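Local coordinates for protein ammonium transporter (Kuenenia stuttgartiensis, PDB 6EU6) that senses ammonium at the membrane as the Amt-type sensor of a histidine kinase, passing the signal across the bilayer, at the interface of chains A and B. Coordinates in Å, arbitrary orientation; residue numbers count along the deposited sequence, not the author numbering. Chains: chain A/B, Ammonium transporter.

Contact 1: the interface of chains A and B. Residues chain A 206-207, 210, 266, 269-270; chain B 28, 40-41, 44-45, 48-49.
An apolar helix-to-helix seam joins two subunits of the Amt trimer here; in this patch no N or O of one chain lies within bonding distance of the other, so packing carries this part of the contact. B:Leu45 supplies the main knob. With its CG anti to the carbonyl carbon (chi1 -64°), it places the CD2 methyl between A:Val206 and A:Ala266, where CD2 lies 3.9 Å from A:Val206 CG1 and 4.0 Å from A:Ala266 CB; the side chains of A:Val206 and B:Leu45 cross nearly at right angles. The same A:Val206 CG1, anti to the backbone N, also meets B:Ile41 CG2 at 3.8 Å. B:Leu48 turns the other way, CG anti to its own N (chi1 176°), so that CD2 reaches the CD1-CE1 side of the A:Phe270 ring, 3.6 Å from CE1. The small B:Ala44 lets helix 40-67 come near A:Pro207, its CB 3.8 Å from the proline CA, with A:Thr210 beside it. The threonine hydroxyl is turned back into its own helix, OG1 bonding A:Val206 O at 2.8 Å from above the carbonyl plane, which leaves CG2 to face B:Ala44 O and B:Leu48 CB. Chain A contributes the first turns of helices 206-226 and 266-280, and chain B the beginning of helix 40-67, with B:Thr28 of helix 2-34 at the margin.

Contact 2: the interface of chains A and B. Residues chain A 231-233, 235-237, 239; chain B 7, 10-11, 14, 94-95.
This is a largely apolar subunit interface of the Amt trimer, in which helix 2-34 and the start of helix 93-114 of chain B pack against the N-terminal end of helix 234-261 of chain A and the loop before it; the hydrogen bond seen in the patch, between B:His10 and B:Ser95, lies within chain B. The CG of B:His10 is anti to the carbonyl carbon (chi1 -79°) and the imidazole is turned across the side chain (chi2 -82°), presenting one face to chain A. A:Val233 CA stands over the centre of that face, 3.9 Å from the ring centroid, in a CH-pi contact, while A:Val233 CG1 reaches the NE2 end at 3.6 Å. At the ring edge, in plane, ND1 shares a nearly straight hydrogen bond of 2.7 Å with B:Ser95 OG (173° at H), which ties helix 2-34 to helix 93-114 and is likely to fix the ring's rotation. An alanine in place of B:His10 would remove the imidazole, and would probably loosen both the seat of A:Val233 and the orientation of B:Ser95. The serine OG also lies 3.4 Å from A:Gly236 CA, where the lack of a side chain lets chain B approach the backbone, and B:Tyr94 CB comes equally near to A:Gly236 C. Beyond it the tyrosine ring runs alongside A:Leu237, whose CD1 sits above the ring centre at 4.1 Å. Deeper in, B:Ile14 uses both branches: CG2 against A:Ile235 CD1 at 3.7 Å, and the ethyl arm towards A:Gly236 CA through CD1. The side chains of B:Ile14 and A:Ile239 reach toward each other tip to tip, with CG1 of the former near CD1 of the latter. At the outer end, A:Val231 CG1 packs on B:Asn7 O. Chain A offers loop 231-233 and the first turns of helix 234-261, chain B the early part of helix 2-34 and the start of helix 93-114.

Contact 1: the interface of chains A and B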
loop_
_atom_site.group_PDB
_atom_site.type_symbol
_atom_site.label_atom_id
_atom_site.label_comp_id
_atom_site.label_asym_id
_atom_site.label_seq_id
_atom_site.Cartn_x
_atom_site.Cartn_y
_atom_site.Cartn_z
ATOM N N VAL A 206 -9.710 -15.081 -7.371
ATOM C CA VAL A 206 -8.322 -15.352 -7.373
ATOM C C VAL A 206 -7.471 -14.100 -7.524
ATOM O O VAL A 206 -6.486 -13.941 -6.772
ATOM C CB VAL A 206 -7.984 -16.448 -8.363
ATOM C CG1 VAL A 206 -6.476 -16.657 -8.500
ATOM C CG2 VAL A 206 -8.568 -17.725 -7.847
ATOM N N PRO A 207 -7.855 -13.174 -8.424
ATOM C CA PRO A 207 -7.065 -11.931 -8.472
ATOM C C PRO A 207 -7.038 -11.199 -7.146
ATOM O O PRO A 207 -6.003 -10.681 -6.735
ATOM C CB PRO A 207 -7.792 -11.090 -9.552
ATOM C CG PRO A 207 -8.436 -12.092 -10.448
ATOM C CD PRO A 207 -8.780 -13.289 -9.590
ATOM N N THR A 210 -4.705 -12.834 -4.786
ATOM C CA THR A 210 -3.343 -12.584 -5.237
ATOM C C THR A 210 -2.923 -11.226 -4.701
ATOM O O THR A 210 -1.811 -11.072 -4.124
ATOM C CB THR A 210 -3.256 -12.609 -6.780
ATOM O OG1 THR A 210 -3.711 -13.870 -7.248
ATOM C CG2 THR A 210 -1.835 -12.487 -7.237
ATOM N N ALA A 266 -4.277 -22.573 -7.496
ATOM C CA ALA A 266 -3.953 -21.297 -6.876
ATOM C C ALA A 266 -4.007 -21.344 -5.308
ATOM O O ALA A 266 -3.122 -20.781 -4.646
ATOM C CB ALA A 266 -4.871 -20.212 -7.423
ATOM N N LEU A 269 -0.986 -22.843 -3.686
ATOM C CA LEU A 269 0.196 -22.022 -3.894
ATOM C C LEU A 269 0.209 -20.853 -2.892
ATOM O O LEU A 269 1.239 -20.534 -2.291
ATOM C CB LEU A 269 0.221 -21.487 -5.312
ATOM C CG LEU A 269 1.292 -20.445 -5.592
ATOM C CD1 LEU A 269 2.655 -21.083 -5.566
ATOM C CD2 LEU A 269 1.040 -19.809 -6.949
ATOM N N PHE A 270 -0.947 -20.208 -2.702
ATOM C CA PHE A 270 -1.022 -19.118 -1.714
ATOM C C PHE A 270 -0.753 -19.617 -0.334
ATOM O O PHE A 270 0.029 -19.020 0.430
ATOM C CB PHE A 270 -2.440 -18.468 -1.665
ATOM C CG PHE A 270 -2.917 -17.846 -2.979
ATOM C CD1 PHE A 270 -2.120 -17.065 -3.729
ATOM C CD2 PHE A 270 -4.216 -17.987 -3.373
ATOM C CE1 PHE A 270 -2.529 -16.500 -4.929
ATOM C CE2 PHE A 270 -4.649 -17.427 -4.562
ATOM C CZ PHE A 270 -3.805 -16.654 -5.319
ATOM N N THR B 28 0.397 -6.324 -11.188
ATOM C CA THR B 28 -0.655 -7.355 -11.169
ATOM C C THR B 28 -2.042 -6.681 -11.408
ATOM O O THR B 28 -2.812 -7.090 -12.284
ATOM C CB THR B 28 -0.685 -8.096 -9.832
ATOM O OG1 THR B 28 0.606 -8.682 -9.568
ATOM C CG2 THR B 28 -1.787 -9.214 -9.909
ATOM N N ALA B 40 -8.337 -13.002 -16.306
ATOM C CA ALA B 40 -7.864 -12.300 -15.119
ATOM C C ALA B 40 -7.149 -13.219 -14.158
ATOM O O ALA B 40 -6.170 -12.829 -13.549
ATOM C CB ALA B 40 -9.049 -11.705 -14.383
ATOM N N ILE B 41 -7.624 -14.466 -14.035
ATOM C CA ILE B 41 -6.962 -15.441 -13.171
ATOM C C ILE B 41 -5.574 -15.720 -13.670
ATOM O O ILE B 41 -4.621 -15.754 -12.829
ATOM C CB ILE B 41 -7.809 -16.762 -12.998
ATOM C CG1 ILE B 41 -9.194 -16.415 -12.386
ATOM C CG2 ILE B 41 -7.077 -17.762 -12.100
ATOM C CD1 ILE B 41 -10.188 -17.598 -12.387
ATOM N N ALA B 44 -3.156 -12.797 -12.997
ATOM C CA ALA B 44 -2.828 -12.590 -11.592
ATOM C C ALA B 44 -1.768 -13.597 -11.156
ATOM O O ALA B 44 -0.751 -13.255 -10.530
ATOM C CB ALA B 44 -4.068 -12.697 -10.699
ATOM N N LEU B 45 -1.965 -14.837 -11.542
ATOM C CA LEU B 45 -1.057 -15.903 -11.171
ATOM C C LEU B 45 0.332 -15.814 -11.796
ATOM O O LEU B 45 1.308 -16.129 -11.111
ATOM C CB LEU B 45 -1.660 -17.253 -11.493
ATOM C CG LEU B 45 -2.914 -17.461 -10.641
ATOM C CD1 LEU B 45 -3.516 -18.796 -11.043
ATOM C CD2 LEU B 45 -2.663 -17.410 -9.136
ATOM N N LEU B 48 2.323 -13.236 -9.811
ATOM C CA LEU B 48 2.809 -13.735 -8.528
ATOM C C LEU B 48 3.976 -14.695 -8.730
ATOM O O LEU B 48 4.982 -14.613 -8.039
ATOM C CB LEU B 48 1.699 -14.427 -7.785
ATOM C CG LEU B 48 2.106 -15.084 -6.465
ATOM C CD1 LEU B 48 2.667 -14.081 -5.495
ATOM C CD2 LEU B 48 0.914 -15.710 -5.828
ATOM N N VAL B 49 3.827 -15.611 -9.653
ATOM C CA VAL B 49 4.852 -16.570 -9.961
ATOM C C VAL B 49 6.161 -15.924 -10.399
ATOM O O VAL B 49 7.249 -16.344 -9.920
ATOM C CB VAL B 49 4.377 -17.614 -10.976
ATOM C CG1 VAL B 49 5.502 -18.495 -11.507
ATOM C CG2 VAL B 49 3.303 -18.525 -10.313
#

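Contact 2: the interface of chains A and B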
loop_
_atom_site.group_PDB
_atom_site.type_symbol
_atom_site.label_atom_id
_atom_site.label_comp_id
_atom_site.label_asym_id
_atom_site.label_seq_id
_atom_site.Cartn_x
_atom_site.Cartn_y
_atom_site.Cartn_z
ATOM N N VAL A 231 17.320 0.221 14.278
ATOM C CA VAL A 231 17.854 0.185 12.940
ATOM C C VAL A 231 19.280 -0.188 13.030
ATOM O O VAL A 231 20.020 0.458 13.726
ATOM C CB VAL A 231 17.774 1.574 12.286
ATOM C CG1 VAL A 231 18.235 1.489 10.853
ATOM C CG2 VAL A 231 16.360 2.146 12.391
ATOM N N SER A 232 19.670 -1.224 12.311
ATOM C CA SER A 232 21.090 -1.610 12.124
ATOM C C SER A 232 21.191 -2.155 10.716
ATOM O O SER A 232 20.200 -2.361 10.033
ATOM C CB SER A 232 21.559 -2.694 13.097
ATOM O OG SER A 232 20.645 -3.777 13.253
ATOM N N VAL A 233 22.387 -2.449 10.323
ATOM C CA VAL A 233 22.693 -3.233 9.116
ATOM C C VAL A 233 21.878 -4.546 9.010
ATOM O O VAL A 233 21.534 -5.048 7.924
ATOM C CB VAL A 233 24.234 -3.469 9.096
ATOM C CG1 VAL A 233 24.961 -2.133 9.321
ATOM C CG2 VAL A 233 24.684 -4.388 10.204
ATOM N N ILE A 235 18.816 -4.943 9.317
ATOM C CA ILE A 235 17.494 -4.723 8.795
ATOM C C ILE A 235 17.376 -5.318 7.389
ATOM O O ILE A 235 16.415 -5.996 7.104
ATOM C CB ILE A 235 17.204 -3.221 8.814
ATOM C CG1 ILE A 235 15.788 -2.892 8.503
ATOM C CG2 ILE A 235 18.143 -2.446 7.882
ATOM C CD1 ILE A 235 15.640 -1.399 8.760
ATOM N N GLY A 236 18.391 -5.094 6.533
ATOM C CA GLY A 236 18.399 -5.670 5.186
ATOM C C GLY A 236 18.436 -7.198 5.209
ATOM O O GLY A 236 17.808 -7.859 4.373
ATOM N N LEU A 237 19.103 -7.753 6.198
ATOM C CA LEU A 237 19.210 -9.205 6.313
ATOM C C LEU A 237 17.852 -9.784 6.623
ATOM O O LEU A 237 17.470 -10.786 6.023
ATOM C CB LEU A 237 20.246 -9.598 7.398
ATOM C CG LEU A 237 20.347 -11.089 7.796
ATOM C CD1 LEU A 237 20.714 -11.904 6.604
ATOM C CD2 LEU A 237 21.398 -11.218 8.910
ATOM N N ILE A 239 14.840 -8.568 6.186
ATOM C CA ILE A 239 13.880 -8.418 5.059
ATOM C C ILE A 239 14.201 -9.321 3.881
ATOM O O ILE A 239 13.311 -9.898 3.291
ATOM C CB ILE A 239 13.792 -6.941 4.707
ATOM C CG1 ILE A 239 12.986 -6.316 5.849
ATOM C CG2 ILE A 239 13.107 -6.739 3.362
ATOM C CD1 ILE A 239 12.690 -4.864 5.823
ATOM N N ASN B 7 23.328 3.749 9.196
ATOM C CA ASN B 7 22.050 3.196 9.660
ATOM C C ASN B 7 20.828 3.845 9.000
ATOM O O ASN B 7 19.911 3.162 8.618
ATOM C CB ASN B 7 21.869 3.337 11.166
ATOM C CG ASN B 7 22.679 2.325 11.920
ATOM O OD1 ASN B 7 23.179 1.401 11.311
ATOM N ND2 ASN B 7 22.806 2.502 13.249
ATOM N N HIS B 10 20.665 2.592 5.348
ATOM C CA HIS B 10 19.981 1.294 5.344
ATOM C C HIS B 10 18.481 1.404 5.460
ATOM O O HIS B 10 17.757 0.798 4.711
ATOM C CB HIS B 10 20.456 0.375 6.474
ATOM C CG HIS B 10 21.749 -0.301 6.202
ATOM N ND1 HIS B 10 21.843 -1.436 5.444
ATOM C CD2 HIS B 10 22.995 -0.067 6.668
ATOM C CE1 HIS B 10 23.091 -1.836 5.389
ATOM N NE2 HIS B 10 23.810 -1.017 6.109
ATOM N N LEU B 11 18.026 2.186 6.417
ATOM C CA LEU B 11 16.633 2.351 6.636
ATOM C C LEU B 11 15.939 2.823 5.356
ATOM O O LEU B 11 14.878 2.268 4.982
ATOM C CB LEU B 11 16.394 3.322 7.776
ATOM C CG LEU B 11 14.941 3.688 8.109
ATOM C CD1 LEU B 11 14.103 2.441 8.338
ATOM C CD2 LEU B 11 14.928 4.607 9.339
ATOM N N ILE B 14 16.069 0.221 2.382
ATOM C CA ILE B 14 15.209 -0.950 2.616
ATOM C C ILE B 14 13.733 -0.557 2.535
ATOM O O ILE B 14 12.915 -1.271 1.937
ATOM C CB ILE B 14 15.619 -1.752 3.908
ATOM C CG1 ILE B 14 15.243 -3.185 3.806
ATOM C CG2 ILE B 14 14.921 -1.196 5.107
ATOM C CD1 ILE B 14 16.045 -4.019 2.854
ATOM N N TYR B 94 23.161 -6.182 2.562
ATOM C CA TYR B 94 21.886 -6.809 2.297
ATOM C C TYR B 94 20.809 -5.859 1.806
ATOM O O TYR B 94 20.018 -6.243 1.013
ATOM C CB TYR B 94 21.393 -7.557 3.511
ATOM C CG TYR B 94 22.334 -8.613 3.924
ATOM C CD1 TYR B 94 22.420 -9.770 3.221
ATOM C CD2 TYR B 94 23.180 -8.419 4.972
ATOM C CE1 TYR B 94 23.303 -10.739 3.579
ATOM C CE2 TYR B 94 24.063 -9.384 5.343
ATOM C CZ TYR B 94 24.121 -10.532 4.633
ATOM O OH TYR B 94 24.992 -11.486 4.993
ATOM N N SER B 95 20.807 -4.638 2.301
ATOM C CA SER B 95 19.838 -3.652 1.890
ATOM C C SER B 95 19.989 -3.371 0.400
ATOM O O SER B 95 19.047 -3.379 -0.317
ATOM C CB SER B 95 19.983 -2.411 2.742
ATOM O OG SER B 95 19.880 -2.774 4.089
#

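About 29 Å separates the centres of contact 1 and contact 2, which lie towards opposite ends of the same A-B seam. On chain B they share helix 2-34, its beginning used in contact 2 and B:Thr28 skirting contact 1; chain A brings different helices to each. Contact 1 rests on aliphatic and aromatic packing, as might be expected for a membrane protein, whereas contact 2 adds an imidazole buttressed from within its own chain. Pinning the subunits at two widely spaced levels would probably resist tilting of one against the other, and the pairing should recur at each junction of the trimer.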